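Local structure of adhesin (Streptococcus sanguinis SK1 = NCTC 7863, 6VT2) at residues E27-S32 with A73-T78; S32-R37 with P67-P72; A321-K326 with Y382-P387. The protein binds sialoglycans through two tandem Siglec-like modules, each paired with an atypical Rib domain, and so probably attaches the streptococcus to host glycoproteins. All blocks are in the same frame, centred on the assembly; numbering follows the deposited sequence.

Interaction 1 of 3, residues E27-S32 with A73-T78; sequences ETTDDS and ANPLRT. With CA (calcium ion), chain H.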
loop_
_atom_site.group_PDB
_atom_site.type_symbol
_atom_site.label_atom_id
_atom_site.label_comp_id
_atom_site.label_asym_id
_atom_site.label_seq_id
_atom_site.Cartn_x
_atom_site.Cartn_y
_atom_site.Cartn_z
ATOM N N GLU A 27 -19.473 43.536 -1.925
ATOM C CA GLU A 27 -19.700 44.107 -0.577
ATOM C C GLU A 27 -20.023 45.578 -0.759
ATOM O O GLU A 27 -19.358 46.190 -1.531
ATOM C CB GLU A 27 -18.504 43.882 0.330
ATOM C CG GLU A 27 -18.406 42.459 0.854
ATOM C CD GLU A 27 -17.520 42.341 2.081
ATOM O OE1 GLU A 27 -16.646 43.179 2.249
ATOM O OE2 GLU A 27 -17.730 41.432 2.873
ATOM N N THR A 28 -21.072 46.046 -0.077
ATOM C CA THR A 28 -21.532 47.428 -0.245
ATOM C C THR A 28 -21.648 48.088 1.124
ATOM O O THR A 28 -22.135 47.490 1.933
ATOM C CB THR A 28 -22.835 47.523 -1.045
ATOM O OG1 THR A 28 -22.617 46.895 -2.306
ATOM C CG2 THR A 28 -23.282 48.944 -1.299
ATOM N N THR A 29 -21.061 49.257 1.280
ATOM C CA THR A 29 -21.364 49.979 2.614
ATOM C C THR A 29 -21.871 51.380 2.307
ATOM O O THR A 29 -21.747 51.833 1.273
ATOM C CB THR A 29 -20.078 50.078 3.431
ATOM O OG1 THR A 29 -19.172 50.834 2.640
ATOM C CG2 THR A 29 -19.408 48.758 3.711
ATOM N N ASP A 30 -22.405 52.028 3.317
ATOM C CA ASP A 30 -22.846 53.422 3.168
ATOM C C ASP A 30 -22.760 54.028 4.549
ATOM O O ASP A 30 -23.172 53.376 5.427
ATOM C CB ASP A 30 -24.241 53.516 2.571
ATOM C CG ASP A 30 -24.623 54.931 2.192
ATOM O OD1 ASP A 30 -24.231 55.337 1.178
ATOM O OD2 ASP A 30 -25.389 55.517 2.909
ATOM N N ASP A 31 -22.473 55.312 4.660
ATOM C CA ASP A 31 -22.398 55.972 5.983
ATOM C C ASP A 31 -23.783 56.066 6.648
ATOM O O ASP A 31 -23.833 56.050 7.803
ATOM C CB ASP A 31 -21.806 57.368 5.887
ATOM C CG ASP A 31 -20.292 57.454 6.025
ATOM O OD1 ASP A 31 -19.650 56.401 6.087
ATOM O OD2 ASP A 31 -19.797 58.583 6.088
ATOM N N SER A 32 -24.872 56.017 5.897
ATOM C CA SER A 32 -26.237 55.940 6.455
ATOM C C SER A 32 -26.433 54.580 7.120
ATOM O O SER A 32 -27.331 54.459 7.847
ATOM C CB SER A 32 -27.287 56.107 5.413
ATOM O OG SER A 32 -27.380 54.948 4.573
ATOM N N ALA A 73 -18.478 47.632 9.356
ATOM C CA ALA A 73 -18.333 46.456 10.196
ATOM C C ALA A 73 -19.058 45.246 9.644
ATOM O O ALA A 73 -18.661 44.113 9.919
ATOM C CB ALA A 73 -18.841 46.785 11.602
ATOM N N ASN A 74 -20.164 45.527 9.005
ATOM C CA ASN A 74 -21.071 44.492 8.516
ATOM C C ASN A 74 -21.537 44.807 7.116
ATOM O O ASN A 74 -22.579 45.310 6.962
ATOM C CB ASN A 74 -22.227 44.309 9.507
ATOM C CG ASN A 74 -21.775 43.681 10.816
ATOM O OD1 ASN A 74 -21.376 42.528 10.848
ATOM N ND2 ASN A 74 -21.774 44.445 11.863
ATOM N N PRO A 75 -20.678 44.761 6.081
ATOM C CA PRO A 75 -21.107 45.187 4.781
ATOM C C PRO A 75 -22.273 44.384 4.207
ATOM O O PRO A 75 -22.449 43.283 4.518
ATOM C CB PRO A 75 -19.910 44.997 3.849
ATOM C CG PRO A 75 -18.749 44.934 4.780
ATOM C CD PRO A 75 -19.280 44.342 6.061
ATOM N N LEU A 76 -23.050 45.029 3.362
ATOM C CA LEU A 76 -24.144 44.336 2.690
ATOM C C LEU A 76 -23.512 43.384 1.675
ATOM O O LEU A 76 -22.735 43.833 0.907
ATOM C CB LEU A 76 -25.002 45.351 1.976
ATOM C CG LEU A 76 -26.163 44.689 1.284
ATOM C CD1 LEU A 76 -27.072 44.004 2.293
ATOM C CD2 LEU A 76 -26.916 45.690 0.455
ATOM N N ARG A 77 -23.879 42.116 1.700
ATOM C CA ARG A 77 -23.256 41.119 0.823
ATOM C C ARG A 77 -24.187 40.712 -0.325
ATOM O O ARG A 77 -25.264 40.314 -0.068
ATOM C CB ARG A 77 -22.867 39.928 1.675
ATOM C CG ARG A 77 -21.534 40.256 2.292
ATOM C CD ARG A 77 -20.997 39.303 3.265
ATOM N NE ARG A 77 -20.606 38.073 2.656
ATOM C CZ ARG A 77 -19.514 37.768 2.032
ATOM N NH1 ARG A 77 -18.635 38.682 1.702
ATOM N NH2 ARG A 77 -19.352 36.513 1.703
ATOM N N THR A 78 -23.711 40.808 -1.554
ATOM C CA THR A 78 -24.516 40.415 -2.711
ATOM C C THR A 78 -23.822 39.212 -3.319
ATOM O O THR A 78 -22.669 39.299 -3.518
ATOM C CB THR A 78 -24.584 41.541 -3.726
ATOM O OG1 THR A 78 -25.322 42.604 -3.152
ATOM C CG2 THR A 78 -25.220 41.139 -5.035
HETATM CA CA CA H . -25.225 57.474 1.368
HETATM O O HOH W 1 -23.603 44.318 -1.856
HETATM O O HOH W 2 -23.421 58.042 2.729
#

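Interaction 2 of 3, residues S32-R37 with P67-P72; sequences SGRVNR and PGNATP. With SO4 (sulfate ion), chain L.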
loop_
_atom_site.group_PDB
_atom_site.type_symbol
_atom_site.label_atom_id
_atom_site.label_comp_id
_atom_site.label_asym_id
_atom_site.label_seq_id
_atom_site.Cartn_x
_atom_site.Cartn_y
_atom_site.Cartn_z
ATOM N N SER A 32 -24.872 56.017 5.897
ATOM C CA SER A 32 -26.237 55.940 6.455
ATOM C C SER A 32 -26.433 54.580 7.120
ATOM O O SER A 32 -27.331 54.459 7.847
ATOM C CB SER A 32 -27.287 56.107 5.413
ATOM O OG SER A 32 -27.380 54.948 4.573
ATOM N N GLY A 33 -25.701 53.569 6.655
ATOM C CA GLY A 33 -25.871 52.221 7.123
ATOM C C GLY A 33 -26.917 51.424 6.403
ATOM O O GLY A 33 -27.142 50.291 6.810
ATOM N N ARG A 34 -27.643 52.010 5.466
ATOM C CA ARG A 34 -28.711 51.321 4.771
ATOM C C ARG A 34 -28.567 51.450 3.256
ATOM O O ARG A 34 -28.557 52.548 2.698
ATOM C CB ARG A 34 -30.072 51.847 5.239
ATOM C CG ARG A 34 -31.187 51.199 4.570
ATOM C CD ARG A 34 -32.540 51.667 5.118
ATOM N NE ARG A 34 -33.597 51.129 4.306
ATOM C CZ ARG A 34 -34.892 51.121 4.619
ATOM N NH1 ARG A 34 -35.265 51.556 5.804
ATOM N NH2 ARG A 34 -35.775 50.646 3.778
ATOM N N VAL A 35 -28.566 50.303 2.594
ATOM C CA VAL A 35 -28.581 50.228 1.154
ATOM C C VAL A 35 -29.854 49.520 0.723
ATOM O O VAL A 35 -30.235 48.475 1.285
ATOM C CB VAL A 35 -27.327 49.499 0.668
ATOM C CG1 VAL A 35 -27.475 49.107 -0.791
ATOM C CG2 VAL A 35 -26.122 50.351 0.910
ATOM N N ASN A 36 -30.542 50.129 -0.214
ATOM C CA ASN A 36 -31.849 49.690 -0.606
ATOM C C ASN A 36 -31.821 48.892 -1.897
ATOM O O ASN A 36 -32.715 48.096 -2.128
ATOM C CB ASN A 36 -32.791 50.889 -0.740
ATOM C CG ASN A 36 -33.365 51.327 0.561
ATOM O OD1 ASN A 36 -32.892 50.956 1.593
ATOM N ND2 ASN A 36 -34.335 52.248 0.490
ATOM N N ARG A 37 -30.839 49.098 -2.765
ATOM C CA ARG A 37 -30.791 48.359 -4.034
ATOM C C ARG A 37 -29.337 48.038 -4.353
ATOM O O ARG A 37 -28.516 48.829 -4.099
ATOM C CB ARG A 37 -31.314 49.187 -5.207
ATOM C CG ARG A 37 -32.754 49.657 -5.065
ATOM C CD ARG A 37 -33.239 50.518 -6.187
ATOM N NE ARG A 37 -33.508 50.017 -7.517
ATOM C CZ ARG A 37 -33.732 48.797 -7.918
ATOM N NH1 ARG A 37 -33.927 48.607 -9.212
ATOM N NH2 ARG A 37 -33.723 47.743 -7.133
ATOM N N PRO A 67 -32.384 48.867 7.807
ATOM C CA PRO A 67 -31.492 49.746 8.578
ATOM C C PRO A 67 -30.293 48.986 9.120
ATOM O O PRO A 67 -30.415 47.909 9.680
ATOM C CB PRO A 67 -32.385 50.268 9.714
ATOM C CG PRO A 67 -33.756 50.055 9.238
ATOM C CD PRO A 67 -33.780 48.904 8.285
ATOM N N GLY A 68 -29.109 49.531 8.909
ATOM C CA GLY A 68 -27.953 48.922 9.470
ATOM C C GLY A 68 -27.411 47.774 8.668
ATOM O O GLY A 68 -26.497 47.076 9.124
ATOM N N ASN A 69 -27.906 47.613 7.468
ATOM C CA ASN A 69 -27.480 46.488 6.668
ATOM C C ASN A 69 -26.198 46.723 5.895
ATOM O O ASN A 69 -25.755 45.797 5.241
ATOM C CB ASN A 69 -28.521 46.063 5.642
ATOM C CG ASN A 69 -28.753 47.066 4.520
ATOM O OD1 ASN A 69 -28.160 48.127 4.483
ATOM N ND2 ASN A 69 -29.635 46.734 3.603
ATOM N N ALA A 70 -25.613 47.897 5.933
ATOM C CA ALA A 70 -24.521 48.219 5.060
ATOM C C ALA A 70 -23.499 49.108 5.745
ATOM O O ALA A 70 -23.260 50.238 5.377
ATOM C CB ALA A 70 -25.058 48.873 3.808
ATOM N N THR A 71 -22.908 48.583 6.775
ATOM C CA THR A 71 -21.907 49.321 7.529
ATOM C C THR A 71 -20.529 48.766 7.192
ATOM O O THR A 71 -20.379 47.603 6.797
ATOM C CB THR A 71 -22.158 49.206 9.047
ATOM O OG1 THR A 71 -21.926 47.846 9.412
ATOM C CG2 THR A 71 -23.595 49.631 9.431
ATOM N N PRO A 72 -19.478 49.528 7.459
ATOM C CA PRO A 72 -18.122 48.953 7.338
ATOM C C PRO A 72 -17.906 47.697 8.157
ATOM O O PRO A 72 -17.271 46.754 7.687
ATOM C CB PRO A 72 -17.221 50.100 7.794
ATOM C CG PRO A 72 -18.017 51.329 7.551
ATOM C CD PRO A 72 -19.481 50.956 7.809
HETATM S S SO4 L . -34.476 45.585 -8.520
HETATM O O1 SO4 L . -35.132 44.542 -9.244
HETATM O O2 SO4 L . -33.355 46.005 -9.183
HETATM O O3 SO4 L . -35.434 46.616 -8.355
HETATM O O4 SO4 L . -34.137 45.025 -7.243
HETATM O O HOH W 3 -29.219 52.528 8.681
#

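Interaction 3 of 3, residues A321-K326 with Y382-P387; sequences ANQTDK and YPDDTP. With CA (calcium ion), chain G.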
loop_
_atom_site.group_PDB
_atom_site.type_symbol
_atom_site.label_atom_id
_atom_site.label_comp_id
_atom_site.label_asym_id
_atom_site.label_seq_id
_atom_site.Cartn_x
_atom_site.Cartn_y
_atom_site.Cartn_z
ATOM N N ALA A 321 18.355 -31.604 9.851
ATOM C CA ALA A 321 19.144 -31.581 11.073
ATOM C C ALA A 321 18.581 -32.545 12.091
ATOM O O ALA A 321 17.386 -32.753 12.194
ATOM C CB ALA A 321 19.180 -30.192 11.645
ATOM N N ASN A 322 19.475 -33.075 12.900
ATOM C CA ASN A 322 19.054 -33.900 14.009
ATOM C C ASN A 322 18.541 -33.006 15.106
ATOM O O ASN A 322 19.065 -31.910 15.329
ATOM C CB ASN A 322 20.217 -34.707 14.548
ATOM C CG ASN A 322 20.729 -35.698 13.587
ATOM O OD1 ASN A 322 19.976 -36.468 12.991
ATOM N ND2 ASN A 322 22.013 -35.702 13.400
ATOM N N GLN A 323 17.608 -33.523 15.878
ATOM C CA GLN A 323 17.105 -32.749 17.009
ATOM C C GLN A 323 18.175 -32.367 18.007
ATOM O O GLN A 323 18.064 -31.301 18.638
ATOM C CB GLN A 323 15.985 -33.514 17.712
ATOM C CG GLN A 323 14.723 -33.445 16.890
ATOM C CD GLN A 323 13.566 -34.116 17.544
ATOM O OE1 GLN A 323 13.485 -34.177 18.814
ATOM N NE2 GLN A 323 12.675 -34.680 16.738
ATOM N N THR A 324 19.174 -33.198 18.171
ATOM C CA THR A 324 20.203 -32.835 19.113
ATOM C C THR A 324 20.865 -31.538 18.715
ATOM O O THR A 324 21.424 -30.868 19.575
ATOM C CB THR A 324 21.203 -33.970 19.290
ATOM O OG1 THR A 324 22.093 -33.551 20.335
ATOM C CG2 THR A 324 21.997 -34.248 18.049
ATOM N N ASP A 325 20.777 -31.136 17.445
ATOM C CA ASP A 325 21.383 -29.892 17.044
ATOM C C ASP A 325 20.647 -28.683 17.607
ATOM O O ASP A 325 21.232 -27.596 17.671
ATOM C CB ASP A 325 21.425 -29.815 15.521
ATOM C CG ASP A 325 22.358 -30.755 14.894
ATOM O OD1 ASP A 325 23.032 -31.515 15.596
ATOM O OD2 ASP A 325 22.379 -30.778 13.628
ATOM N N LYS A 326 19.391 -28.819 18.024
ATOM C CA LYS A 326 18.726 -27.681 18.628
ATOM C C LYS A 326 18.463 -27.782 20.107
ATOM O O LYS A 326 17.977 -26.817 20.672
ATOM C CB LYS A 326 17.403 -27.395 17.932
ATOM C CG LYS A 326 16.461 -28.487 18.038
ATOM C CD LYS A 326 15.025 -28.037 17.472
ATOM C CE LYS A 326 14.257 -27.184 18.358
ATOM N NZ LYS A 326 12.841 -27.006 17.924
ATOM N N TYR A 382 16.953 -38.365 21.533
ATOM C CA TYR A 382 15.865 -37.581 20.995
ATOM C C TYR A 382 15.063 -38.440 20.059
ATOM O O TYR A 382 15.534 -39.467 19.580
ATOM C CB TYR A 382 16.423 -36.385 20.244
ATOM C CG TYR A 382 17.142 -35.464 21.151
ATOM C CD1 TYR A 382 16.430 -34.591 21.943
ATOM C CD2 TYR A 382 18.519 -35.480 21.235
ATOM C CE1 TYR A 382 17.060 -33.778 22.839
ATOM C CE2 TYR A 382 19.154 -34.638 22.117
ATOM C CZ TYR A 382 18.436 -33.839 22.918
ATOM O OH TYR A 382 19.056 -33.021 23.830
ATOM N N PRO A 383 13.813 -38.081 19.833
ATOM C CA PRO A 383 12.899 -39.010 19.161
ATOM C C PRO A 383 13.161 -39.204 17.666
ATOM O O PRO A 383 12.514 -40.052 17.060
ATOM C CB PRO A 383 11.524 -38.399 19.453
ATOM C CG PRO A 383 11.749 -37.073 19.895
ATOM C CD PRO A 383 13.103 -37.028 20.543
ATOM N N ASP A 384 14.082 -38.459 17.072
ATOM C CA ASP A 384 14.485 -38.675 15.701
ATOM C C ASP A 384 15.704 -39.588 15.628
ATOM O O ASP A 384 16.238 -39.825 14.546
ATOM C CB ASP A 384 14.794 -37.365 14.977
ATOM C CG ASP A 384 15.889 -36.548 15.614
ATOM O OD1 ASP A 384 16.087 -36.648 16.833
ATOM O OD2 ASP A 384 16.540 -35.766 14.922
ATOM N N ASP A 385 16.170 -40.110 16.766
ATOM C CA ASP A 385 17.330 -40.973 16.739
ATOM C C ASP A 385 17.065 -42.204 15.893
ATOM O O ASP A 385 16.068 -42.879 16.081
ATOM C CB ASP A 385 17.690 -41.388 18.166
ATOM C CG ASP A 385 18.933 -42.232 18.263
ATOM O OD1 ASP A 385 20.036 -41.690 18.136
ATOM O OD2 ASP A 385 18.789 -43.443 18.482
ATOM N N THR A 386 17.985 -42.510 14.990
ATOM C CA THR A 386 17.927 -43.724 14.203
ATOM C C THR A 386 19.374 -44.229 14.055
ATOM O O THR A 386 20.294 -43.433 14.093
ATOM C CB THR A 386 17.368 -43.520 12.791
ATOM O OG1 THR A 386 18.241 -42.677 12.066
ATOM C CG2 THR A 386 15.913 -43.009 12.805
ATOM N N PRO A 387 19.542 -45.488 13.719
ATOM C CA PRO A 387 20.937 -45.947 13.499
ATOM C C PRO A 387 21.700 -45.179 12.437
ATOM O O PRO A 387 22.901 -44.921 12.639
ATOM C CB PRO A 387 20.765 -47.413 13.130
ATOM C CG PRO A 387 19.535 -47.786 13.730
ATOM C CD PRO A 387 18.594 -46.568 13.618
HETATM CA CA CA G . 22.531 -31.288 21.637
HETATM O O HOH W 4 23.120 -28.888 21.303
HETATM O O HOH W 5 24.548 -31.436 20.319
HETATM O O HOH W 6 23.762 -30.353 23.405
#

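Interaction 1 of 3, residues E27-S32 with A73-T78
Thr28 and Leu76 form an antiparallel hydrogen-bonded pair at the ends of strands 21-29 and 76-83, Thr28 N giving to Leu76 O at 2.9 Å and Leu76 N to Thr28 O at 3.0 Å, the short segments running at 149° to each other. One step along, Glu27 and Arg77 make a non-hydrogen-bonded pair, with the CA-H of Glu27 directed at Leu76 O. Their side chains lie side by side and point the same way. The Arg77 chain bends at chi3, which places NE; beyond it, Arg77 NH1 meets Glu27 OE2 at 3.1 Å in a salt bridge. The two flat groups stand nearly perpendicular, 87° apart, and the carboxylate oxygen is taken on its anti side, tilted out of the carboxylate plane, in a rather bent bond (140° at the hydrogen). The other oxygen, Glu27 OE1, rests on Pro75 CG at 3.7 Å, and Thr29 CG2 meets the same ring at Pro75 CB, 3.8 Å away. On the face that carries Thr28 and Leu76, a water donates to Leu76 O, which thus accepts a second bond, and also hydrogen-bonds Thr28 OG1 and Thr78 OG1. Beyond the strand, Asp30 grips a calcium ion with both carboxylate oxygens; OD2 additionally accepts from Ser32 N, closing an Asx turn, and from Ser32 OG. Asp2, Thr4 and Asp104 complete the protein part of that site. Strand 21-29 lies between strands 7-9 and 76-83 in the four-stranded antiparallel sheet of the first Siglec-like module, and Thr28 and Leu76 both pack on Val35 of strand 35-41.

Interaction 2 of 3, residues S32-R37 with P67-P72
Asn69 OD1 takes the backbone N of Val35 at 2.9 Å, on a lone pair in the plane of its carbonyl, while Asn69 ND2 returns a nearly straight bond (176°) to Val35 O at 3.0 Å. One side-chain amide thus spans both polar backbone atoms of a single residue, much as a neighbouring strand would. Its CG sits between the backbone N and the carbonyl carbon (chi1 68°), and with chi2 near zero the amide is set for this pairing; ND2 has another bond, to Asn63 O, which helps fix its rotation. Gly33 O points into the 67-72 loop and accepts from Ala70 N at 3.0 Å, the donor lying well above the carbonyl plane. Gly33 has a positive phi (87°), a backbone shape that favours glycine. Ser32 OG accepts from Arg34 N in an ST turn, and further on Asn36 and Arg37 both face Glu103, a classic beta bulge that interrupts this outer strand of the mixed sheet in the Siglec-like module. Val35 CG2 presses on Ala70 CB at 3.4 Å, tighter than usual for two carbons. Arg34, extended from CG to NE, lies alongside Pro67 and points the same way: Arg34 CD comes 3.9 Å from Pro67 N, and Arg34 NH1 lies near Pro67 CD. Arg34 NE gives to Asn36 OD1 at 2.8 Å, and NH2 bonds Ser65 OG. A water links Ser32 O to Gly68 N.

Interaction 3 of 3, residues A321-K326 with Y382-P387
Gln323 reaches across to the 382-387 segment along its whole length. Its CB lies 3.9 Å from Tyr382 CB and closer still, 3.3 Å, to Asp384 OD1; CG sits nearly equidistant from the two oxygens of that carboxylate. Extended at chi2 (-177°), the chain carries CD over the same group, amide and carboxylate planes stacked only 15° apart as the two side chains slide past each other in opposite directions. At the tip OE1 meets Pro383 CD at 3.4 Å, and NE2 lies near Asp384 CB while giving its hydrogen bond to Arg218 O. The backbone N of the same residue donates to Asp384 OD2 at 2.7 Å, on the syn side and tilted somewhat out of the carboxylate plane, and the other oxygen is held by Ser391 OG. Both oxygens of Asp384 thus have a partner. The acceptor belongs to a type I beta turn running from Tyr382 to Asp385, in the atypical Rib domain, whereas 321-326 leaves the last strand of the second Siglec-like module: the contact is part of the junction of the two domains. Gln323 C lies over one face of the Tyr382 ring, and Thr324 CB approaches Tyr382 CE2 at 3.6 Å, the two side chains crossing at about a right angle. The ring's OH bonds Asp393 OD2. Thr324 binds a calcium ion through both O, at 2.4 Å, and OG1, at 2.6 Å, and OG1 also hydrogen-bonds Arg392 O; three waters, Tyr327 O and Asp393 OD1 are further ligands of the ion.

Interactions 1 and 2 are neighbours at one end of the first Siglec-like module, their centres 6 Å apart, and they share Ser32. Interaction 1 joins strands 21-29 and 76-83 of one sheet; interaction 2 sets residues 32-37, leading into strand 35-41 of the other sheet, against the loop before strand 76-83. A probable bond from Asp30 N to Ala70 O (2.9 Å) ties them together. Interaction 3 comes later in the chain, about 94 Å from interaction 1 between centres, where the second Siglec-like module meets its Rib domain. The calcium there probably helps fix the angle between these two domains; the one by interaction 1 lies within the first module.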